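Local coordinates for protein beta-1,3-glucosyltransferase (Paecilomyces sp. J18, PDB 5JVV) that is a carbohydrate-active enzyme of a filamentous fungus with a beta-jelly-roll sandwich fold, as in family GH16, with short helices among the loops, at residues Phe14-Ala22 with Tyr33-Gly41; Thr62-Arg70 with Ile274-Phe284. All coordinates share one frame; numbering follows the deposited sequence.

Interaction 1. Residues Phe14-Ala22 with Tyr33-Gly41; sequences FLDAFSFFA and YVSREVAEG
R36 lies across F20 and L15, its aliphatic part on a ring and its guanidinium on a leucine. CB of R36 stands 3.5 Å from the centroid of the F20 ring and 2° off its normal, a CH-pi contact. With CG anti to the backbone N (chi1 176°) and the chain extended to NE, CD continues past F20 CE2 and the head lands with one face over L15 CB, 3.6 Å from R36 CZ. Arginine suits this path, greasy along its stem and charged at its tip. R36 NH2 forms a 2.8 Å salt bridge with D16 OD1 on the anti side of the carboxylate, and R36 NE a nearly straight one (178°) with E40 OE2; this D16-R36-E40 network fixes the guanidinium's rotation. Water 1 joins R36 NH2 to F18 O. Farther along, the V34 carbonyl meets the F20 ring edge. F21 CD2 touches Y33 CD2 at 3.7 Å. S35 N-caps helix 36-41, though its bond from V38 N is weak. The contact lies at the jelly roll's edge, beside both sheets: the backbones of S19 and F21 pair with E76 and R74 of strand 70-77, while L15, F20, A39 and E40 rest on V45 of strand 45-47.

Interaction 2. Residues Thr62-Arg70 with Ile274-Phe284; sequences TLSLTDIGR and IDFVATKPEEF
R70 grips V277 O with two nitrogens of its guanidinium, NE at 2.9 Å and NH2 at 2.8 Å from that one oxygen. The NH2 bond runs in the carbonyl plane, whereas NE comes in tilted from it. This oxygen lies in the last turn of helix 269-279, where the residue four places on is P281, which has no N-H to offer; the two arginine donors take up the acceptor instead. The next carbonyl is claimed by the other segment's backbone, L63 N to A278 O at 2.9 Å.

Apolar groups bracket the arginine head. P281 CA lies over one face of the guanidinium, and L63 CD1 stands 3.6 Å above the opposite face, over its centre. Lower down the stem, R70 CD sits over a face of the F284 ring, whose plane is only 15° from that of the guanidinium, and V277 CG1 fills in beside R70 CB. The chain starts out extended but bends at chi3 (-65°), which turns its edge toward the helix end; D58 O and N61 O accept further bonds from NH1 and NH2.

Away from the arginine, L65 reaches the helix flank with CD2, 3.8 Å from A278 CB, where the small alanine lets the loop come close. L65 itself rides on a type I turn from S64 to D67, braced by S64 OG in an ST turn, and the Asx turn of D67 follows. At the other end, water 3 links T62 OG1 to T279 O.

At the edge of the jelly-roll sandwich, the loop thus ties the C-terminal end of helix 269-279 to the start of strand 70-77, where the R70 backbone pairs with F30 and H32, and F247 of strand 240-247 packs against R70, V277 and F284.

Strand 70-77 connects the two sites. Interaction 2 holds its first residue, R70, whereas in interaction 1 the backbones of V34, F21, S19 and A17 pair successively with S72, R74, E76 and T78 along and just beyond it. Strand 31-33 lies parallel to it and strand 18-20 antiparallel. Y33 of interaction 1 directly follows H32, which together with F30 pairs with R70 of interaction 2. The centres of interactions 1 and 2 are about 21 Å apart and their nearest atoms about 5 Å, without touching. Strand 240-247 also serves both, Y33 resting on D244 and T246, R70 on F247; just beyond, the disulfide C248-C273 fastens this region to the helix of interaction 2.

Interaction 1. Residues Phe14-Ala22 with Tyr33-Gly41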
loop_
_atom_site.group_PDB
_atom_site.type_symbol
_atom_site.label_atom_id
_atom_site.label_comp_id
_atom_site.label_asym_id
_atom_site.label_seq_id
_atom_site.Cartn_x
_atom_site.Cartn_y
_atom_site.Cartn_z
ATOM N N PHE A 14 -16.107 -7.573 1.210
ATOM C CA PHE A 14 -14.755 -7.072 1.383
ATOM C C PHE A 14 -14.681 -6.304 2.700
ATOM O O PHE A 14 -13.836 -6.593 3.542
ATOM C CB PHE A 14 -14.378 -6.158 0.207
ATOM C CG PHE A 14 -13.025 -5.508 0.346
ATOM C CD1 PHE A 14 -11.890 -6.103 -0.192
ATOM C CD2 PHE A 14 -12.901 -4.286 1.009
ATOM C CE1 PHE A 14 -10.652 -5.499 -0.068
ATOM C CE2 PHE A 14 -11.672 -3.681 1.142
ATOM C CZ PHE A 14 -10.546 -4.279 0.593
ATOM N N LEU A 15 -15.558 -5.324 2.881
ATOM C CA LEU A 15 -15.551 -4.538 4.112
ATOM C C LEU A 15 -15.706 -5.414 5.366
ATOM O O LEU A 15 -15.047 -5.175 6.386
ATOM C CB LEU A 15 -16.644 -3.466 4.066
ATOM C CG LEU A 15 -16.436 -2.352 3.043
ATOM C CD1 LEU A 15 -17.667 -1.462 2.965
ATOM C CD2 LEU A 15 -15.189 -1.526 3.383
ATOM N N ASP A 16 -16.568 -6.420 5.291
ATOM C CA ASP A 16 -16.789 -7.311 6.428
ATOM C C ASP A 16 -15.565 -8.157 6.767
ATOM O O ASP A 16 -15.481 -8.711 7.859
ATOM C CB ASP A 16 -17.978 -8.242 6.162
ATOM C CG ASP A 16 -19.311 -7.523 6.194
ATOM O OD1 ASP A 16 -19.384 -6.401 6.734
ATOM O OD2 ASP A 16 -20.300 -8.095 5.695
ATOM N N ALA A 17 -14.621 -8.261 5.833
ATOM C CA ALA A 17 -13.439 -9.108 6.016
ATOM C C ALA A 17 -12.249 -8.362 6.607
ATOM O O ALA A 17 -11.157 -8.918 6.717
ATOM C CB ALA A 17 -13.050 -9.758 4.696
ATOM N N PHE A 18 -12.464 -7.106 6.989
ATOM C CA PHE A 18 -11.404 -6.299 7.587
ATOM C C PHE A 18 -11.874 -5.695 8.897
ATOM O O PHE A 18 -13.056 -5.398 9.061
ATOM C CB PHE A 18 -10.977 -5.167 6.634
ATOM C CG PHE A 18 -10.200 -5.641 5.437
ATOM C CD1 PHE A 18 -8.814 -5.564 5.431
ATOM C CD2 PHE A 18 -10.848 -6.164 4.324
ATOM C CE1 PHE A 18 -8.081 -6.004 4.338
ATOM C CE2 PHE A 18 -10.124 -6.602 3.229
ATOM C CZ PHE A 18 -8.738 -6.523 3.235
ATOM N N SER A 19 -10.954 -5.527 9.835
ATOM C CA SER A 19 -11.233 -4.719 11.013
ATOM C C SER A 19 -10.726 -3.321 10.725
ATOM O O SER A 19 -9.801 -3.141 9.927
ATOM C CB SER A 19 -10.531 -5.291 12.243
ATOM O OG SER A 19 -9.127 -5.330 12.067
ATOM N N PHE A 20 -11.334 -2.327 11.365
ATOM C CA PHE A 20 -10.921 -0.946 11.181
ATOM C C PHE A 20 -10.038 -0.508 12.344
ATOM O O PHE A 20 -10.492 -0.425 13.491
ATOM C CB PHE A 20 -12.136 -0.027 11.058
ATOM C CG PHE A 20 -12.788 -0.053 9.693
ATOM C CD1 PHE A 20 -12.989 1.128 8.991
ATOM C CD2 PHE A 20 -13.190 -1.251 9.116
ATOM C CE1 PHE A 20 -13.595 1.114 7.735
ATOM C CE2 PHE A 20 -13.795 -1.273 7.859
ATOM C CZ PHE A 20 -13.992 -0.091 7.171
ATOM N N PHE A 21 -8.773 -0.235 12.048
ATOM C CA PHE A 21 -7.830 0.236 13.063
ATOM C C PHE A 21 -8.170 1.677 13.380
ATOM O O PHE A 21 -8.233 2.510 12.478
ATOM C CB PHE A 21 -6.396 0.134 12.525
ATOM C CG PHE A 21 -5.339 0.637 13.484
ATOM C CD1 PHE A 21 -4.749 -0.224 14.401
ATOM C CD2 PHE A 21 -4.921 1.963 13.450
ATOM C CE1 PHE A 21 -3.766 0.232 15.276
ATOM C CE2 PHE A 21 -3.941 2.426 14.323
ATOM C CZ PHE A 21 -3.366 1.557 15.235
ATOM N N ALA A 22 -8.369 1.990 14.656
ATOM C CA ALA A 22 -8.873 3.314 15.013
ATOM C C ALA A 22 -8.091 3.963 16.144
ATOM O O ALA A 22 -8.588 4.872 16.812
ATOM C CB ALA A 22 -10.355 3.238 15.359
ATOM N N TYR A 33 -7.540 8.052 12.397
ATOM C CA TYR A 33 -8.133 6.810 11.932
ATOM C C TYR A 33 -9.452 6.590 12.668
ATOM O O TYR A 33 -9.503 6.673 13.902
ATOM C CB TYR A 33 -7.178 5.662 12.200
ATOM C CG TYR A 33 -6.065 5.511 11.186
ATOM C CD1 TYR A 33 -6.293 5.686 9.822
ATOM C CD2 TYR A 33 -4.784 5.166 11.595
ATOM C CE1 TYR A 33 -5.261 5.512 8.898
ATOM C CE2 TYR A 33 -3.754 5.001 10.682
ATOM C CZ TYR A 33 -4.002 5.173 9.337
ATOM O OH TYR A 33 -2.978 4.987 8.430
ATOM N N VAL A 34 -10.513 6.308 11.920
ATOM C CA VAL A 34 -11.854 6.183 12.511
ATOM C C VAL A 34 -12.500 4.816 12.266
ATOM O O VAL A 34 -12.093 4.066 11.377
ATOM C CB VAL A 34 -12.800 7.291 12.030
ATOM C CG1 VAL A 34 -12.261 8.657 12.445
ATOM C CG2 VAL A 34 -12.993 7.218 10.515
ATOM N N SER A 35 -13.513 4.502 13.072
ATOM C CA SER A 35 -14.218 3.228 12.975
ATOM C C SER A 35 -15.033 3.179 11.700
ATOM O O SER A 35 -15.263 4.212 11.060
ATOM C CB SER A 35 -15.141 3.030 14.170
ATOM O OG SER A 35 -16.197 3.980 14.141
ATOM N N ARG A 36 -15.469 1.981 11.326
ATOM C CA ARG A 36 -16.266 1.821 10.112
ATOM C C ARG A 36 -17.566 2.625 10.120
ATOM O O ARG A 36 -17.886 3.282 9.128
ATOM C CB ARG A 36 -16.542 0.342 9.828
ATOM C CG ARG A 36 -17.448 0.108 8.625
ATOM C CD ARG A 36 -17.488 -1.360 8.261
ATOM N NE ARG A 36 -18.505 -1.639 7.251
ATOM C CZ ARG A 36 -18.825 -2.861 6.840
ATOM N NH1 ARG A 36 -19.772 -3.026 5.923
ATOM N NH2 ARG A 36 -18.211 -3.915 7.360
ATOM N N GLU A 37 -18.316 2.598 11.221
ATOM C CA GLU A 37 -19.580 3.340 11.252
ATOM C C GLU A 37 -19.364 4.855 11.145
ATOM O O GLU A 37 -20.173 5.555 10.525
ATOM C CB GLU A 37 -20.439 2.968 12.470
ATOM C CG GLU A 37 -19.898 3.436 13.803
ATOM C CD GLU A 37 -18.867 2.499 14.418
ATOM O OE1 GLU A 37 -18.586 1.412 13.845
ATOM O OE2 GLU A 37 -18.327 2.866 15.490
ATOM N N VAL A 38 -18.272 5.358 11.716
ATOM C CA VAL A 38 -17.959 6.772 11.581
ATOM C C VAL A 38 -17.596 7.077 10.136
ATOM O O VAL A 38 -18.068 8.058 9.565
ATOM C CB VAL A 38 -16.821 7.208 12.515
ATOM C CG1 VAL A 38 -16.310 8.574 12.117
ATOM C CG2 VAL A 38 -17.302 7.240 13.955
ATOM N N ALA A 39 -16.789 6.206 9.537
ATOM C CA ALA A 39 -16.323 6.410 8.169
ATOM C C ALA A 39 -17.484 6.391 7.187
ATOM O O ALA A 39 -17.545 7.214 6.262
ATOM C CB ALA A 39 -15.313 5.346 7.802
ATOM N N GLU A 40 -18.411 5.461 7.386
ATOM C CA GLU A 40 -19.570 5.373 6.511
ATOM C C GLU A 40 -20.457 6.601 6.655
ATOM O O GLU A 40 -21.001 7.103 5.673
ATOM C CB GLU A 40 -20.347 4.080 6.765
ATOM C CG GLU A 40 -19.611 2.845 6.219
ATOM C CD GLU A 40 -20.221 1.536 6.670
ATOM O OE1 GLU A 40 -21.036 1.551 7.618
ATOM O OE2 GLU A 40 -19.868 0.486 6.085
ATOM N N GLY A 41 -20.590 7.099 7.879
ATOM C CA GLY A 41 -21.429 8.261 8.126
ATOM C C GLY A 41 -20.891 9.542 7.518
ATOM O O GLY A 41 -21.653 10.441 7.154
HETATM O O HOH W 1 -15.743 -4.319 9.080
HETATM O O HOH W 2 -9.851 2.790 10.300
#

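Interaction 2. Residues Thr62-Arg70 with Ile274-Phe284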
loop_
_atom_site.group_PDB
_atom_site.type_symbol
_atom_site.label_atom_id
_atom_site.label_comp_id
_atom_site.label_asym_id
_atom_site.label_seq_id
_atom_site.Cartn_x
_atom_site.Cartn_y
_atom_site.Cartn_z
ATOM N N THR A 62 -11.301 22.092 7.256
ATOM C CA THR A 62 -10.028 22.719 7.595
ATOM C C THR A 62 -9.746 22.364 9.049
ATOM O O THR A 62 -10.657 22.386 9.881
ATOM C CB THR A 62 -10.138 24.243 7.419
ATOM O OG1 THR A 62 -10.380 24.549 6.032
ATOM C CG2 THR A 62 -8.882 24.944 7.888
ATOM N N LEU A 63 -8.496 22.018 9.361
ATOM C CA LEU A 63 -8.165 21.453 10.664
ATOM C C LEU A 63 -7.154 22.281 11.435
ATOM O O LEU A 63 -6.337 23.003 10.855
ATOM C CB LEU A 63 -7.591 20.045 10.489
ATOM C CG LEU A 63 -8.423 19.083 9.653
ATOM C CD1 LEU A 63 -7.667 17.793 9.431
ATOM C CD2 LEU A 63 -9.755 18.818 10.361
ATOM N N SER A 64 -7.208 22.168 12.759
ATOM C CA SER A 64 -6.177 22.764 13.606
ATOM C C SER A 64 -4.837 22.078 13.389
ATOM O O SER A 64 -4.774 20.872 13.123
ATOM C CB SER A 64 -6.565 22.645 15.070
ATOM O OG SER A 64 -5.502 23.108 15.887
ATOM N N LEU A 65 -3.751 22.834 13.513
ATOM C CA LEU A 65 -2.423 22.240 13.396
ATOM C C LEU A 65 -2.132 21.288 14.555
ATOM O O LEU A 65 -1.229 20.460 14.470
ATOM C CB LEU A 65 -1.349 23.324 13.327
ATOM C CG LEU A 65 -1.454 24.357 12.207
ATOM C CD1 LEU A 65 -0.224 25.252 12.215
ATOM C CD2 LEU A 65 -1.624 23.659 10.867
ATOM N N THR A 66 -2.901 21.401 15.632
ATOM C CA THR A 66 -2.731 20.507 16.775
ATOM C C THR A 66 -3.876 19.497 16.903
ATOM O O THR A 66 -4.049 18.863 17.943
ATOM C CB THR A 66 -2.520 21.297 18.094
ATOM O OG1 THR A 66 -3.632 22.162 18.341
ATOM C CG2 THR A 66 -1.259 22.138 18.005
ATOM N N ASP A 67 -4.653 19.350 15.834
ATOM C CA ASP A 67 -5.632 18.277 15.745
ATOM C C ASP A 67 -4.878 16.951 15.692
ATOM O O ASP A 67 -3.685 16.921 15.362
ATOM C CB ASP A 67 -6.460 18.450 14.467
ATOM C CG ASP A 67 -7.812 17.771 14.541
ATOM O OD1 ASP A 67 -8.816 18.474 14.790
ATOM O OD2 ASP A 67 -7.868 16.540 14.342
ATOM N N ILE A 68 -5.571 15.855 16.001
ATOM C CA ILE A 68 -5.008 14.516 15.854
ATOM C C ILE A 68 -4.546 14.321 14.413
ATOM O O ILE A 68 -3.457 13.806 14.157
ATOM C CB ILE A 68 -6.062 13.434 16.212
ATOM C CG1 ILE A 68 -6.438 13.529 17.695
ATOM C CG2 ILE A 68 -5.548 12.046 15.891
ATOM C CD1 ILE A 68 -7.585 12.618 18.110
ATOM N N GLY A 69 -5.392 14.742 13.476
ATOM C CA GLY A 69 -5.036 14.669 12.072
ATOM C C GLY A 69 -6.254 14.598 11.183
ATOM O O GLY A 69 -7.394 14.670 11.651
ATOM N N ARG A 70 -6.012 14.455 9.886
ATOM C CA ARG A 70 -7.098 14.401 8.913
ATOM C C ARG A 70 -7.673 12.991 8.899
ATOM O O ARG A 70 -6.926 12.012 8.905
ATOM C CB ARG A 70 -6.569 14.787 7.524
ATOM C CG ARG A 70 -7.627 14.783 6.431
ATOM C CD ARG A 70 -7.204 15.606 5.194
ATOM N NE ARG A 70 -7.067 17.035 5.496
ATOM C CZ ARG A 70 -8.077 17.870 5.753
ATOM N NH1 ARG A 70 -9.340 17.449 5.750
ATOM N NH2 ARG A 70 -7.819 19.147 6.021
ATOM N N ILE A 274 2.225 19.221 7.884
ATOM C CA ILE A 274 1.003 19.339 8.679
ATOM C C ILE A 274 0.204 20.556 8.229
ATOM O O ILE A 274 -1.026 20.484 8.082
ATOM C CB ILE A 274 1.321 19.387 10.186
ATOM C CG1 ILE A 274 1.842 18.026 10.640
ATOM C CG2 ILE A 274 0.068 19.736 10.985
ATOM C CD1 ILE A 274 2.444 18.024 12.049
ATOM N N ASP A 275 0.895 21.666 7.980
ATOM C CA ASP A 275 0.243 22.872 7.455
ATOM C C ASP A 275 -0.543 22.592 6.164
ATOM O O ASP A 275 -1.697 22.965 6.051
ATOM C CB ASP A 275 1.271 24.002 7.259
ATOM C CG ASP A 275 0.632 25.324 6.864
ATOM O OD1 ASP A 275 -0.427 25.683 7.420
ATOM O OD2 ASP A 275 1.196 26.019 5.992
ATOM N N PHE A 276 0.078 21.903 5.211
ATOM C CA PHE A 276 -0.574 21.598 3.944
ATOM C C PHE A 276 -1.797 20.708 4.172
ATOM O O PHE A 276 -2.903 21.006 3.690
ATOM C CB PHE A 276 0.432 20.912 3.013
ATOM C CG PHE A 276 -0.041 20.776 1.592
ATOM C CD1 PHE A 276 0.420 21.648 0.612
ATOM C CD2 PHE A 276 -0.927 19.768 1.230
ATOM C CE1 PHE A 276 -0.016 21.518 -0.708
ATOM C CE2 PHE A 276 -1.354 19.630 -0.085
ATOM C CZ PHE A 276 -0.904 20.512 -1.051
ATOM N N VAL A 277 -1.610 19.624 4.919
ATOM C CA VAL A 277 -2.698 18.670 5.137
ATOM C C VAL A 277 -3.846 19.298 5.934
ATOM O O VAL A 277 -5.021 19.092 5.620
ATOM C CB VAL A 277 -2.187 17.385 5.819
ATOM C CG1 VAL A 277 -3.345 16.469 6.159
ATOM C CG2 VAL A 277 -1.193 16.670 4.918
ATOM N N ALA A 278 -3.514 20.097 6.939
ATOM C CA ALA A 278 -4.554 20.725 7.748
ATOM C C ALA A 278 -5.369 21.768 6.991
ATOM O O ALA A 278 -6.598 21.844 7.156
ATOM C CB ALA A 278 -3.931 21.354 8.984
ATOM N N THR A 279 -4.699 22.568 6.161
ATOM C CA THR A 279 -5.328 23.776 5.613
ATOM C C THR A 279 -5.839 23.656 4.172
ATOM O O THR A 279 -6.506 24.573 3.674
ATOM C CB THR A 279 -4.397 25.016 5.719
ATOM O OG1 THR A 279 -3.264 24.850 4.853
ATOM C CG2 THR A 279 -3.924 25.216 7.148
ATOM N N LYS A 280 -5.534 22.543 3.509
ATOM C CA LYS A 280 -5.954 22.352 2.118
ATOM C C LYS A 280 -6.804 21.095 1.909
ATOM O O LYS A 280 -6.437 20.202 1.140
ATOM C CB LYS A 280 -4.733 22.330 1.194
ATOM C CG LYS A 280 -3.897 23.600 1.250
ATOM C CD LYS A 280 -2.661 23.448 0.384
ATOM C CE LYS A 280 -1.726 24.637 0.510
ATOM N NZ LYS A 280 -2.378 25.878 0.015
ATOM N N PRO A 281 -7.973 21.032 2.568
ATOM C CA PRO A 281 -8.787 19.812 2.468
ATOM C C PRO A 281 -9.150 19.416 1.033
ATOM O O PRO A 281 -9.146 18.221 0.725
ATOM C CB PRO A 281 -10.055 20.177 3.250
ATOM C CG PRO A 281 -10.091 21.690 3.255
ATOM C CD PRO A 281 -8.644 22.074 3.371
ATOM N N GLU A 282 -9.426 20.386 0.166
ATOM C CA GLU A 282 -9.833 20.079 -1.212
ATOM C C GLU A 282 -8.753 19.348 -2.017
ATOM O O GLU A 282 -9.058 18.637 -2.977
ATOM C CB GLU A 282 -10.276 21.355 -1.939
ATOM C CG GLU A 282 -10.890 21.128 -3.314
ATOM C CD GLU A 282 -12.128 20.252 -3.271
ATOM O OE1 GLU A 282 -12.229 19.333 -4.116
ATOM O OE2 GLU A 282 -13.000 20.485 -2.400
ATOM N N GLU A 283 -7.493 19.503 -1.621
ATOM C CA GLU A 283 -6.393 18.824 -2.301
ATOM C C GLU A 283 -6.430 17.320 -2.086
ATOM O O GLU A 283 -5.700 16.570 -2.742
ATOM C CB GLU A 283 -5.045 19.379 -1.832
ATOM C CG GLU A 283 -4.778 20.796 -2.289
ATOM C CD GLU A 283 -3.667 20.874 -3.319
ATOM O OE1 GLU A 283 -3.148 21.988 -3.541
ATOM O OE2 GLU A 283 -3.311 19.824 -3.905
ATOM N N PHE A 284 -7.302 16.867 -1.189
ATOM C CA PHE A 284 -7.340 15.441 -0.841
ATOM C C PHE A 284 -8.532 14.694 -1.403
ATOM O O PHE A 284 -8.796 13.540 -1.037
ATOM C CB PHE A 284 -7.207 15.282 0.679
ATOM C CG PHE A 284 -5.898 15.798 1.179
ATOM C CD1 PHE A 284 -4.764 15.008 1.082
ATOM C CD2 PHE A 284 -5.777 17.104 1.629
ATOM C CE1 PHE A 284 -3.522 15.484 1.492
ATOM C CE2 PHE A 284 -4.554 17.594 2.032
ATOM C CZ PHE A 284 -3.418 16.784 1.961
HETATM O O HOH W 3 -8.656 26.079 4.574
#